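Local structure of putative beta-glucosidase (Bifidobacterium adolescentis, 5WAB) at residues 108-113 and 134-139; 174-179 and 202-207; 454-459 and 538-543; 568-573 and 646-651; 591-596 and 627-632. The protein hydrolyses beta-glucosidic linkages as a glycosyl hydrolase family 3 enzyme and probably also releases terminal arabinopyranosyl groups from a ginsenoside. All coordinates share one frame; numbering follows the deposited sequence.

How the contacts relate
The contacts follow one another along the chain, except that contact 5 is nested within the loop that contact 4 closes. Contacts 1 and 2, with centres about 18 Å apart, both lie in the N-terminal family 3 domain of the TIM-barrel clan; contact 3 joins loops of the C-terminal family 3 domain. Contacts 4 and 5 belong to the fibronectin type III-like part, their nearest atoms about 5 Å apart. Two domain junctions result. Segment 538-543 packs against 646-651, linking contacts 3 and 4, while helix 173-180 of contact 2 meets contact 5, where Arg-174 NH2 lies 2.8 Å from Ala-596 O, probably hydrogen-bonded. The fibronectin-like part thus touches both preceding domains.

Contact 1: residues 108-113 and 134-139; sequences PGVNIK and HEAVGI
Pro-108 lays its ring along the beta-branched side of Ile-139, and the evidence for the whole contact is apolar packing. The ring edge made by CG and CD does the touching: Pro-108 CG comes within 3.7 Å of Ile-139 CB, and Pro-108 CD lies at the same 3.7 Å from Ile-139 CG2. The two side chains run past one another in opposite senses, and the outer end of the isoleucine leads away from the proline; Ile-139 also touches Ile-86 of helix 83-99. Its branch methyl CG2 is the part presented to the proline because it stands trans to the backbone N, while CG1 (chi1 -64°) lies beside that nitrogen. One turn earlier on the helix, the methyl of Ala-136 touches two partners, Val-110 CG1 at 3.5 Å from Ala-136 CB and Pro-108 CG at 4.0 Å from it.

Polar atoms take a lesser part. Ala-136 O has Pro-108 CG at 3.8 Å, and its hydrogen bond comes from within the helix, from Ile-139 N at 3.0 Å. Pro-108 itself follows a cis peptide bond and is tied by its backbone to Lys-153 of strand 149-155. With a glycine in its place, the side of Ile-139 and part of the Ala-136 methyl would probably lose their cover and a gap would open between loop and helix.

Behind Val-110 and Ala-136 stands Ile-187 of helix 182-190. The arrangement is that of a beta-alpha-beta crossover in a TIM-barrel-clan domain: strand 102-106 leads through this loop into helix 129-144, which returns the chain to the parallel strand 149-155.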
# COMPACT_ATOMS: atom_id res chain seq x y z
N PRO A 108 -4.85 -7.86 0.27
CA PRO A 108 -3.57 -7.16 0.37
C PRO A 108 -3.34 -6.54 1.75
O PRO A 108 -4.25 -6.51 2.58
CB PRO A 108 -3.71 -6.07 -0.70
CG PRO A 108 -5.18 -5.72 -0.65
CD PRO A 108 -5.91 -7.00 -0.29
N GLY A 109 -2.11 -6.06 1.99
CA GLY A 109 -1.78 -5.36 3.22
C GLY A 109 -1.85 -3.87 2.98
O GLY A 109 -1.33 -3.36 1.99
N VAL A 110 -2.56 -3.17 3.88
CA VAL A 110 -2.83 -1.75 3.69
C VAL A 110 -2.36 -0.93 4.89
O VAL A 110 -2.79 0.21 5.07
CB VAL A 110 -4.32 -1.49 3.39
CG1 VAL A 110 -4.73 -2.17 2.11
CG2 VAL A 110 -5.21 -1.97 4.54
N ASN A 111 -1.47 -1.47 5.72
CA ASN A 111 -0.97 -0.72 6.86
C ASN A 111 -0.25 0.54 6.41
O ASN A 111 0.46 0.55 5.40
CB ASN A 111 -0.04 -1.57 7.72
CG ASN A 111 -0.74 -2.76 8.34
OD1 ASN A 111 -0.45 -3.91 8.01
ND2 ASN A 111 -1.66 -2.49 9.25
N ILE A 112 -0.46 1.62 7.16
CA ILE A 112 0.17 2.90 6.86
C ILE A 112 1.68 2.79 7.07
O ILE A 112 2.14 2.22 8.07
CB ILE A 112 -0.43 4.01 7.74
CG1 ILE A 112 -1.90 4.21 7.38
CG2 ILE A 112 0.35 5.30 7.59
CD1 ILE A 112 -2.14 4.56 5.93
N LYS A 113 2.45 3.31 6.12
CA LYS A 113 3.90 3.41 6.26
C LYS A 113 4.19 4.64 7.12
O LYS A 113 4.49 5.73 6.63
CB LYS A 113 4.57 3.49 4.90
CG LYS A 113 4.19 2.33 4.02
CD LYS A 113 4.90 2.32 2.69
CE LYS A 113 4.29 1.22 1.82
NZ LYS A 113 4.94 1.02 0.50
N HIS A 134 -7.86 3.67 -1.89
CA HIS A 134 -8.35 3.74 -3.26
C HIS A 134 -7.46 3.00 -4.25
O HIS A 134 -7.88 2.81 -5.40
CB HIS A 134 -8.52 5.20 -3.68
CG HIS A 134 -9.66 5.89 -3.00
ND1 HIS A 134 -9.71 6.08 -1.64
CD2 HIS A 134 -10.81 6.40 -3.50
CE1 HIS A 134 -10.84 6.69 -1.32
NE2 HIS A 134 -11.52 6.91 -2.43
N GLU A 135 -6.27 2.56 -3.84
CA GLU A 135 -5.46 1.68 -4.67
C GLU A 135 -5.70 0.21 -4.35
O GLU A 135 -6.08 -0.57 -5.23
CB GLU A 135 -3.98 2.02 -4.50
CG GLU A 135 -3.54 3.26 -5.24
CD GLU A 135 -2.05 3.46 -5.18
OE1 GLU A 135 -1.47 3.27 -4.09
OE2 GLU A 135 -1.46 3.79 -6.23
N ALA A 136 -5.51 -0.17 -3.09
CA ALA A 136 -5.56 -1.58 -2.73
C ALA A 136 -6.95 -2.18 -2.89
O ALA A 136 -7.07 -3.41 -2.93
CB ALA A 136 -5.07 -1.77 -1.30
N VAL A 137 -7.99 -1.35 -3.00
CA VAL A 137 -9.34 -1.87 -3.21
C VAL A 137 -9.41 -2.65 -4.52
O VAL A 137 -10.25 -3.55 -4.67
CB VAL A 137 -10.37 -0.73 -3.18
CG1 VAL A 137 -10.14 0.23 -4.34
CG2 VAL A 137 -11.81 -1.26 -3.19
N GLY A 138 -8.54 -2.33 -5.48
CA GLY A 138 -8.52 -3.07 -6.73
C GLY A 138 -8.19 -4.53 -6.54
O GLY A 138 -8.70 -5.39 -7.28
N ILE A 139 -7.36 -4.85 -5.55
CA ILE A 139 -7.04 -6.25 -5.26
C ILE A 139 -8.27 -6.98 -4.74
O ILE A 139 -8.58 -8.09 -5.18
CB ILE A 139 -5.86 -6.35 -4.28
CG1 ILE A 139 -4.60 -5.76 -4.91
CG2 ILE A 139 -5.59 -7.79 -3.90
CD1 ILE A 139 -4.14 -6.49 -6.16

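Contact 2: residues 174-179 and 202-207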
# COMPACT_ATOMS: atom_id res chain seq x y z
N ARG A 174 -8.01 10.36 17.17
CA ARG A 174 -7.92 11.08 15.90
C ARG A 174 -6.97 10.38 14.94
O ARG A 174 -7.29 10.18 13.76
CB ARG A 174 -7.47 12.52 16.11
CG ARG A 174 -8.59 13.50 16.37
CD ARG A 174 -8.12 14.93 16.15
NE ARG A 174 -7.81 15.23 14.76
CZ ARG A 174 -7.04 16.24 14.36
NH1 ARG A 174 -6.48 17.04 15.26
NH2 ARG A 174 -6.80 16.45 13.07
N ALA A 175 -5.78 10.01 15.41
CA ALA A 175 -4.81 9.39 14.53
C ALA A 175 -5.30 8.03 14.04
O ALA A 175 -5.11 7.68 12.87
CB ALA A 175 -3.45 9.26 15.23
N LEU A 176 -5.96 7.27 14.91
CA LEU A 176 -6.57 6.01 14.49
C LEU A 176 -7.64 6.26 13.43
O LEU A 176 -7.66 5.60 12.38
CB LEU A 176 -7.17 5.28 15.69
CG LEU A 176 -6.24 4.46 16.58
CD1 LEU A 176 -6.99 3.99 17.79
CD2 LEU A 176 -5.68 3.26 15.81
N ARG A 177 -8.54 7.22 13.68
CA ARG A 177 -9.66 7.45 12.78
C ARG A 177 -9.22 8.07 11.45
O ARG A 177 -9.81 7.77 10.41
CB ARG A 177 -10.69 8.35 13.45
CG ARG A 177 -11.36 7.74 14.67
CD ARG A 177 -12.31 6.66 14.25
NE ARG A 177 -13.10 6.17 15.38
CZ ARG A 177 -14.13 5.34 15.27
NH1 ARG A 177 -14.50 4.91 14.07
NH2 ARG A 177 -14.79 4.95 16.35
N GLU A 178 -8.20 8.93 11.47
CA GLU A 178 -7.83 9.66 10.26
C GLU A 178 -6.67 9.04 9.49
O GLU A 178 -6.57 9.25 8.28
CB GLU A 178 -7.49 11.12 10.58
CG GLU A 178 -8.63 11.93 11.17
CD GLU A 178 -8.34 13.42 11.20
OE1 GLU A 178 -7.52 13.87 10.38
OE2 GLU A 178 -8.90 14.12 12.07
N ILE A 179 -5.77 8.31 10.16
CA ILE A 179 -4.57 7.77 9.52
C ILE A 179 -4.66 6.26 9.31
O ILE A 179 -4.56 5.78 8.18
CB ILE A 179 -3.30 8.14 10.33
CG1 ILE A 179 -3.20 9.65 10.55
CG2 ILE A 179 -2.06 7.59 9.63
CD1 ILE A 179 -3.12 10.48 9.29
N ARG A 202 -0.63 -4.92 19.94
CA ARG A 202 -1.66 -4.31 20.76
C ARG A 202 -1.87 -2.87 20.33
O ARG A 202 -0.96 -2.21 19.81
CB ARG A 202 -1.27 -4.34 22.25
CG ARG A 202 -1.17 -5.72 22.88
CD ARG A 202 -0.72 -5.62 24.34
NE ARG A 202 0.64 -5.10 24.44
CZ ARG A 202 1.15 -4.53 25.53
NH1 ARG A 202 0.42 -4.37 26.62
NH2 ARG A 202 2.40 -4.09 25.51
N ILE A 203 -3.10 -2.38 20.53
CA ILE A 203 -3.42 -0.97 20.33
C ILE A 203 -3.97 -0.46 21.65
O ILE A 203 -5.06 -0.84 22.08
CB ILE A 203 -4.43 -0.76 19.20
CG1 ILE A 203 -3.85 -1.26 17.88
CG2 ILE A 203 -4.84 0.71 19.13
CD1 ILE A 203 -4.83 -1.22 16.72
N ASN A 204 -3.19 0.40 22.32
CA ASN A 204 -3.56 0.96 23.62
C ASN A 204 -3.82 -0.16 24.63
O ASN A 204 -4.78 -0.11 25.39
CB ASN A 204 -4.77 1.88 23.49
CG ASN A 204 -4.48 3.09 22.61
OD1 ASN A 204 -3.43 3.71 22.73
ND2 ASN A 204 -5.41 3.41 21.71
N GLY A 205 -2.95 -1.17 24.64
CA GLY A 205 -2.98 -2.22 25.63
C GLY A 205 -3.76 -3.47 25.27
O GLY A 205 -3.76 -4.43 26.05
N VAL A 206 -4.43 -3.50 24.12
CA VAL A 206 -5.28 -4.62 23.74
C VAL A 206 -4.76 -5.20 22.43
O VAL A 206 -4.66 -4.49 21.42
CB VAL A 206 -6.75 -4.20 23.61
CG1 VAL A 206 -7.61 -5.40 23.28
CG2 VAL A 206 -7.23 -3.55 24.90
N HIS A 207 -4.43 -6.50 22.44
CA HIS A 207 -4.08 -7.19 21.21
C HIS A 207 -5.27 -7.15 20.24
O HIS A 207 -6.43 -7.24 20.66
CB HIS A 207 -3.71 -8.65 21.50
CG HIS A 207 -2.27 -8.85 21.87
ND1 HIS A 207 -1.23 -8.65 20.99
CD2 HIS A 207 -1.71 -9.23 23.04
CE1 HIS A 207 -0.09 -8.91 21.60
NE2 HIS A 207 -0.35 -9.26 22.85
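Three N-H donors converge on Glu-178 OE2, on a different face of the helix from the Leu-176 that packs against Ile-203. The contact sets this helix of the N-terminal, TIM-barrel-clan domain against a type I' beta hairpin. Arg-174 forms a salt bridge to the glutamate side-on with two nitrogens, Arg-174 NE to Glu-178 OE2 at 3.1 Å and Arg-174 NH2 to the same OE2 at 3.3 Å. Both approach from one face of the carboxylate, NE from 48° above its plane, and OE2 lies almost in the plane of the guanidinium. The third donor is the backbone Trp-630 N of the fibronectin type III-like part.

In the hairpin the turn runs from Ile-203 to Val-206, closed by Ile-203 N to Val-206 O at 2.8 Å and by a weak return bond. Asn-204 and Gly-205 fill its corner, both with positive phi.

Helix and hairpin meet through little more than one pair of methyls: Leu-176 CD1 approaches Ile-203 CG2 at 4.1 Å, the two side chains set aslant. The leucine reaches that far because its CD1 is extended away from the backbone (chi2 172°). Trp-213 of helix 212-222 and Ile-171 also press on Leu-176, so the hairpin is one wall of a wider apolar setting. On the exposed side, Asn-204 ND2 stands 4.3 Å from Leu-176 CD1; the amide's other end, OD1, accepts a hydrogen bond from Ile-171 N.

Across the hairpin strands Arg-202 lies over His-207, its CG 3.3 Å above the imidazole plane and centred on the ring.

Contact 3: residues 454-459 and 538-543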
# COMPACT_ATOMS: atom_id res chain seq x y z
N VAL A 454 14.85 4.57 -0.12
CA VAL A 454 16.28 4.76 0.09
C VAL A 454 16.59 6.23 -0.13
O VAL A 454 15.88 6.94 -0.86
CB VAL A 454 17.14 3.87 -0.83
CG1 VAL A 454 16.82 2.39 -0.59
CG2 VAL A 454 16.95 4.25 -2.30
N SER A 455 17.64 6.71 0.53
CA SER A 455 18.10 8.07 0.32
C SER A 455 18.72 8.20 -1.06
O SER A 455 19.37 7.29 -1.57
CB SER A 455 19.12 8.44 1.39
OG SER A 455 20.11 7.44 1.48
N VAL A 456 18.50 9.36 -1.69
CA VAL A 456 18.96 9.61 -3.04
C VAL A 456 19.90 10.82 -3.11
O VAL A 456 20.95 10.76 -3.76
CB VAL A 456 17.77 9.80 -4.01
CG1 VAL A 456 18.27 10.07 -5.42
CG2 VAL A 456 16.87 8.57 -3.99
N ALA A 457 19.54 11.91 -2.44
CA ALA A 457 20.31 13.15 -2.52
C ALA A 457 21.81 13.03 -2.23
O ALA A 457 22.59 13.73 -2.89
CB ALA A 457 19.69 14.19 -1.59
N PRO A 458 22.28 12.20 -1.28
CA PRO A 458 23.73 12.16 -1.02
C PRO A 458 24.58 11.80 -2.24
O PRO A 458 25.76 12.16 -2.26
CB PRO A 458 23.86 11.10 0.09
CG PRO A 458 22.54 10.41 0.15
CD PRO A 458 21.54 11.43 -0.26
N TRP A 459 24.02 11.11 -3.23
CA TRP A 459 24.79 10.68 -4.40
C TRP A 459 24.18 11.10 -5.73
O TRP A 459 24.75 10.78 -6.78
CB TRP A 459 24.98 9.16 -4.38
CG TRP A 459 23.70 8.42 -4.13
CD1 TRP A 459 23.26 7.95 -2.93
CD2 TRP A 459 22.70 8.07 -5.10
NE1 TRP A 459 22.05 7.33 -3.09
CE2 TRP A 459 21.68 7.39 -4.41
CE3 TRP A 459 22.57 8.27 -6.48
CZ2 TRP A 459 20.54 6.91 -5.05
CZ3 TRP A 459 21.43 7.79 -7.12
CH2 TRP A 459 20.43 7.12 -6.40
N VAL A 538 12.23 18.24 1.63
CA VAL A 538 12.31 16.81 1.37
C VAL A 538 13.09 16.62 0.08
O VAL A 538 13.28 17.55 -0.70
CB VAL A 538 10.92 16.14 1.25
CG1 VAL A 538 10.19 16.21 2.58
CG2 VAL A 538 10.11 16.82 0.16
N ASP A 539 13.57 15.39 -0.13
CA ASP A 539 14.29 15.11 -1.36
C ASP A 539 13.33 15.04 -2.54
O ASP A 539 13.49 15.75 -3.53
CB ASP A 539 15.08 13.81 -1.22
CG ASP A 539 16.25 13.74 -2.17
OD1 ASP A 539 16.55 14.75 -2.85
OD2 ASP A 539 16.88 12.66 -2.26
N TYR A 540 12.30 14.19 -2.44
CA TYR A 540 11.27 14.12 -3.46
C TYR A 540 9.91 14.00 -2.77
O TYR A 540 9.74 13.13 -1.89
CB TYR A 540 11.52 12.95 -4.41
CG TYR A 540 12.85 13.06 -5.12
CD1 TYR A 540 12.97 13.75 -6.32
CD2 TYR A 540 14.00 12.49 -4.58
CE1 TYR A 540 14.20 13.86 -6.97
CE2 TYR A 540 15.23 12.59 -5.22
CZ TYR A 540 15.32 13.28 -6.41
OH TYR A 540 16.54 13.39 -7.05
N PRO A 541 8.95 14.85 -3.12
CA PRO A 541 7.69 14.90 -2.36
C PRO A 541 6.72 13.81 -2.77
O PRO A 541 6.81 13.20 -3.84
CB PRO A 541 7.13 16.28 -2.72
CG PRO A 541 7.63 16.52 -4.11
CD PRO A 541 9.00 15.87 -4.18
N PHE A 542 5.77 13.57 -1.88
CA PHE A 542 4.68 12.65 -2.14
C PHE A 542 3.95 13.04 -3.42
O PHE A 542 3.65 14.22 -3.64
CB PHE A 542 3.72 12.65 -0.94
CG PHE A 542 2.48 11.85 -1.14
CD1 PHE A 542 2.48 10.48 -0.93
CD2 PHE A 542 1.30 12.46 -1.53
CE1 PHE A 542 1.33 9.74 -1.11
CE2 PHE A 542 0.15 11.73 -1.71
CZ PHE A 542 0.16 10.37 -1.50
N GLY A 543 3.68 12.05 -4.27
CA GLY A 543 3.00 12.30 -5.53
C GLY A 543 3.87 12.84 -6.65
O GLY A 543 3.33 13.26 -7.68
O HOH W 1 17.55 11.40 0.22
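Asp-539 presses its carboxylate against the start of the turn at Val-456 and Ala-457, and here the contact is tight. Asp-539 OD2 lies 2.8 Å from Ala-457 N, but the N-H points well off the line (127°), so the hydrogen bond is weak. The Ala-457 methyl fits in beside the same group, its CB 3.3 Å from Asp-539 OD2 and 3.4 Å from OD1. With CG roughly trans to the backbone N (chi1 -157°), the aspartate projects straight at the turn.

The looser part is spanned by water and by a single apolar touch. Water 1 accepts from Val-456 N at 3.0 Å and donates to Asp-539 OD2 at 2.9 Å. Apart from the water, Val-456 CG1 meets Tyr-540 CE2 at 4.0 Å, the two side chains crossing at about a right angle. Val-456 also touches Leu-448 and Ile-466; its loop links their strands, 444-449 and 465-468, in the mixed sheet of the C-terminal family 3 domain.

Asp-539 and Tyr-540 can project to the same partner because both sit opposite Ile-498 in a classic beta bulge. Were Asp-539 replaced by an alanine, Ala-457 N and water 1 would probably lose this acceptor and the Ala-457 methyl its neighbour.

One oxygen thus serves two successive backbone N-H groups, one directly and one through water, an environment of donors consistent with an ionised carboxylate.

Contact 4: residues 568-573 and 646-651; sequences VTATVT and VEVGTS
Strand 568-573 and strand 646-648 run in nearly the same direction, 19° apart, with their axes 9.5 Å from each other at closest approach. That spacing, and the absence of any hydrogen bond between them, mark them as members of two facing sheets. The register agrees: the CA atoms of Val-568 and Val-646 are 8.3 Å apart, those of Ala-570 and Val-648 8.2 Å.

Side chains alone fill the interval. Val-568 is the shared element, using each of its methyls on a different partner: CG2 touches Val-646 CG1 at 3.9 Å, and Val-568 CG1 touches Val-648 CG2 at 4.0 Å. Its isopropyl group therefore straddles the two valines that point across from the opposite strand, and in both pairs the side chains slide past each other from opposing sheets. In Val-568, as in Val-646 and Val-648, CG1 stands trans to the backbone N (chi1 -172° for Val-568), which leaves its CG2 trans to the carbonyl carbon and spreads the two methyls toward separate partners. Farther along, the short Ala-570 makes a lighter touch, its CB 4.4 Å from Val-648 CG1. All four residues are buried. The pairing stops after Val-648 because the chain turns a corner at Gly-649 and Thr-650.

The two sheets form the beta sandwich of the fibronectin type III-like domain. Strand 566-574 is flanked by 551-560 and 615-622 in one layer, and 642-648 by 580-590 and 654-663 in the other. Val-556 and Val-558 of strand 551-560, with Phe-620 and Leu-622 of strand 615-622, extend the apolar interior on the first layer's side.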
# COMPACT_ATOMS: atom_id res chain seq x y z
N VAL A 568 -15.13 19.22 -8.45
CA VAL A 568 -13.94 19.75 -9.12
C VAL A 568 -13.99 19.39 -10.59
O VAL A 568 -14.29 18.25 -10.96
CB VAL A 568 -12.65 19.21 -8.49
CG1 VAL A 568 -11.46 19.94 -9.09
CG2 VAL A 568 -12.70 19.41 -7.00
N THR A 569 -13.67 20.36 -11.43
CA THR A 569 -13.62 20.13 -12.87
C THR A 569 -12.32 20.71 -13.39
O THR A 569 -11.97 21.85 -13.03
CB THR A 569 -14.84 20.79 -13.51
OG1 THR A 569 -15.98 20.44 -12.72
CG2 THR A 569 -15.05 20.33 -14.99
N ALA A 570 -11.58 19.95 -14.20
CA ALA A 570 -10.31 20.40 -14.74
C ALA A 570 -10.01 19.73 -16.07
O ALA A 570 -10.51 18.64 -16.36
CB ALA A 570 -9.18 20.12 -13.75
N THR A 571 -9.15 20.37 -16.87
CA THR A 571 -8.68 19.83 -18.14
C THR A 571 -7.17 19.62 -18.08
O THR A 571 -6.43 20.54 -17.70
CB THR A 571 -8.99 20.77 -19.31
OG1 THR A 571 -10.40 20.96 -19.43
CG2 THR A 571 -8.45 20.16 -20.61
N VAL A 572 -6.72 18.44 -18.48
CA VAL A 572 -5.30 18.13 -18.56
C VAL A 572 -4.97 17.84 -20.02
O VAL A 572 -5.73 17.17 -20.72
CB VAL A 572 -4.93 16.94 -17.64
CG1 VAL A 572 -5.83 15.76 -17.91
CG2 VAL A 572 -3.46 16.57 -17.81
N THR A 573 -3.83 18.36 -20.48
CA THR A 573 -3.49 18.32 -21.90
C THR A 573 -2.04 17.87 -22.07
O THR A 573 -1.15 18.37 -21.38
CB THR A 573 -3.69 19.69 -22.55
OG1 THR A 573 -5.01 20.17 -22.26
CG2 THR A 573 -3.50 19.60 -24.05
N VAL A 646 -9.24 24.09 -2.38
CA VAL A 646 -9.08 22.90 -3.21
C VAL A 646 -7.88 23.14 -4.13
O VAL A 646 -7.86 24.13 -4.88
CB VAL A 646 -10.35 22.60 -4.02
CG1 VAL A 646 -10.13 21.38 -4.89
CG2 VAL A 646 -11.52 22.39 -3.08
N GLU A 647 -6.89 22.27 -4.05
CA GLU A 647 -5.68 22.36 -4.85
C GLU A 647 -5.68 21.27 -5.91
O GLU A 647 -5.99 20.11 -5.63
CB GLU A 647 -4.43 22.24 -3.98
CG GLU A 647 -4.34 23.28 -2.87
CD GLU A 647 -3.25 22.98 -1.86
OE1 GLU A 647 -2.81 21.81 -1.79
OE2 GLU A 647 -2.85 23.90 -1.12
N VAL A 648 -5.32 21.65 -7.14
CA VAL A 648 -5.25 20.72 -8.26
C VAL A 648 -3.84 20.77 -8.81
O VAL A 648 -3.30 21.86 -9.06
CB VAL A 648 -6.28 21.06 -9.35
CG1 VAL A 648 -6.22 20.04 -10.48
CG2 VAL A 648 -7.68 21.12 -8.76
N GLY A 649 -3.23 19.61 -8.98
CA GLY A 649 -1.87 19.57 -9.47
C GLY A 649 -1.44 18.17 -9.84
O GLY A 649 -2.26 17.27 -10.01
N THR A 650 -0.12 18.01 -9.98
CA THR A 650 0.46 16.73 -10.34
C THR A 650 1.41 16.21 -9.26
O THR A 650 2.12 15.23 -9.49
CB THR A 650 1.18 16.84 -11.68
OG1 THR A 650 2.14 17.89 -11.62
CG2 THR A 650 0.18 17.15 -12.78
N SER A 651 1.40 16.84 -8.09
CA SER A 651 2.29 16.54 -6.98
C SER A 651 1.79 17.32 -5.77
O SER A 651 1.12 18.34 -5.91
CB SER A 651 3.74 16.91 -7.31
OG SER A 651 4.59 16.78 -6.19

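Contact 5: residues 591-596 and 627-632; sequences GKAAVA and FAYWSE
Val-595 sets a methyl squarely on the ring of Tyr-629. CG2 of Val-595 lies 3.5 Å from the centroid of the Tyr-629 ring and only 10° off its normal, the geometry of a CH-pi contact over the face. The second branch, Val-595 CG1, lies on the same side of the ring, nearest Tyr-629 CE1 at 3.9 Å. Two alanines complete this first shell: Ala-593 CB approaches Tyr-629 CE2 obliquely at 4.2 Å, and Ala-594 CB stands 4.0 Å from Tyr-629 OH. The loop 591-596 thus lies against one side of the phenol.

Torsions bring ring and methyl together. Tyr-629 CG takes the crowded position between the backbone N and the carbonyl carbon (chi1 57°), and CG2 of Val-595 is placed likewise on its own residue; the pair then meets at a slant.

What fixes the ring's far end is polar. Tyr-629 OH is hydrogen-bonded to Glu-640 OE1 and to His-638 ND1, and the same Glu-640 oxygen takes the backbone N of Ala-594. One carboxylate oxygen therefore ties both sides of the contact and probably limits swinging or sliding of the hydroxyl end. Farther out, the backbone of Tyr-629 pairs with His-638, while Val-595 touches Arg-174 of helix 173-180 and Trp-630 makes a cation-pi contact with Arg-177.

Strand 628-631 and its antiparallel partner 636-639 form a beta hairpin within the fibronectin type III-like domain, and the contact is a loop-on-hairpin packing at the junction of that part with the N-terminal domain.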
# COMPACT_ATOMS: atom_id res chain seq x y z
N GLY A 591 -8.82 25.82 6.34
CA GLY A 591 -8.45 26.96 7.15
C GLY A 591 -8.25 26.58 8.60
O GLY A 591 -8.33 25.42 8.99
N LYS A 592 -7.92 27.60 9.40
CA LYS A 592 -7.70 27.40 10.83
C LYS A 592 -8.93 26.75 11.45
O LYS A 592 -10.05 27.24 11.29
CB LYS A 592 -7.39 28.74 11.51
CG LYS A 592 -7.15 28.60 13.01
CD LYS A 592 -5.96 27.71 13.31
CE LYS A 592 -5.73 27.51 14.80
NZ LYS A 592 -5.44 28.79 15.53
N ALA A 593 -8.71 25.65 12.17
CA ALA A 593 -9.78 24.86 12.75
C ALA A 593 -9.59 24.72 14.25
O ALA A 593 -8.55 25.09 14.81
CB ALA A 593 -9.86 23.47 12.10
N ALA A 594 -10.61 24.17 14.91
CA ALA A 594 -10.55 23.94 16.35
C ALA A 594 -9.55 22.86 16.73
O ALA A 594 -9.22 22.74 17.91
CB ALA A 594 -11.93 23.57 16.89
N VAL A 595 -9.08 22.07 15.76
CA VAL A 595 -8.06 21.06 15.99
C VAL A 595 -6.91 21.29 15.03
O VAL A 595 -7.04 21.98 14.01
CB VAL A 595 -8.62 19.63 15.83
CG1 VAL A 595 -9.78 19.40 16.78
CG2 VAL A 595 -9.04 19.38 14.39
N ALA A 596 -5.76 20.72 15.39
CA ALA A 596 -4.59 20.77 14.52
C ALA A 596 -4.80 19.89 13.30
O ALA A 596 -5.25 18.74 13.42
CB ALA A 596 -3.35 20.32 15.29
N PHE A 627 -13.66 17.03 3.70
CA PHE A 627 -13.48 18.24 4.48
C PHE A 627 -13.61 18.02 5.97
O PHE A 627 -13.60 18.99 6.74
CB PHE A 627 -14.50 19.31 4.04
CG PHE A 627 -14.47 19.61 2.57
CD1 PHE A 627 -13.55 20.51 2.05
CD2 PHE A 627 -15.36 19.00 1.71
CE1 PHE A 627 -13.52 20.79 0.71
CE2 PHE A 627 -15.34 19.28 0.36
CZ PHE A 627 -14.41 20.17 -0.15
N ALA A 628 -13.71 16.77 6.42
CA ALA A 628 -14.04 16.47 7.81
C ALA A 628 -12.85 15.88 8.55
O ALA A 628 -12.14 15.01 8.03
CB ALA A 628 -15.22 15.50 7.88
N TYR A 629 -12.65 16.33 9.78
CA TYR A 629 -11.71 15.70 10.69
C TYR A 629 -12.47 14.91 11.74
O TYR A 629 -13.68 15.08 11.91
CB TYR A 629 -10.79 16.73 11.36
CG TYR A 629 -11.49 17.82 12.14
CD1 TYR A 629 -11.93 17.61 13.45
CD2 TYR A 629 -11.71 19.08 11.57
CE1 TYR A 629 -12.57 18.61 14.16
CE2 TYR A 629 -12.35 20.09 12.28
CZ TYR A 629 -12.78 19.85 13.58
OH TYR A 629 -13.40 20.85 14.28
N TRP A 630 -11.76 14.04 12.44
CA TRP A 630 -12.35 13.34 13.56
C TRP A 630 -12.30 14.23 14.79
O TRP A 630 -11.24 14.71 15.18
CB TRP A 630 -11.63 12.02 13.82
CG TRP A 630 -12.32 11.22 14.88
CD1 TRP A 630 -11.99 11.15 16.20
CD2 TRP A 630 -13.48 10.41 14.71
NE1 TRP A 630 -12.87 10.33 16.86
CE2 TRP A 630 -13.79 9.86 15.97
CE3 TRP A 630 -14.28 10.08 13.61
CZ2 TRP A 630 -14.88 9.00 16.17
CZ3 TRP A 630 -15.35 9.23 13.80
CH2 TRP A 630 -15.64 8.70 15.07
N SER A 631 -13.46 14.44 15.42
CA SER A 631 -13.54 15.22 16.64
C SER A 631 -13.72 14.27 17.81
O SER A 631 -14.73 13.56 17.88
CB SER A 631 -14.69 16.22 16.59
OG SER A 631 -14.85 16.87 17.84
N GLU A 632 -12.76 14.28 18.74
CA GLU A 632 -12.94 13.48 19.94
C GLU A 632 -13.98 14.10 20.85
O GLU A 632 -14.55 13.41 21.70
CB GLU A 632 -11.61 13.33 20.68
CG GLU A 632 -10.54 12.63 19.86
CD GLU A 632 -9.25 12.42 20.63
OE1 GLU A 632 -9.25 12.62 21.87
OE2 GLU A 632 -8.24 12.05 20.00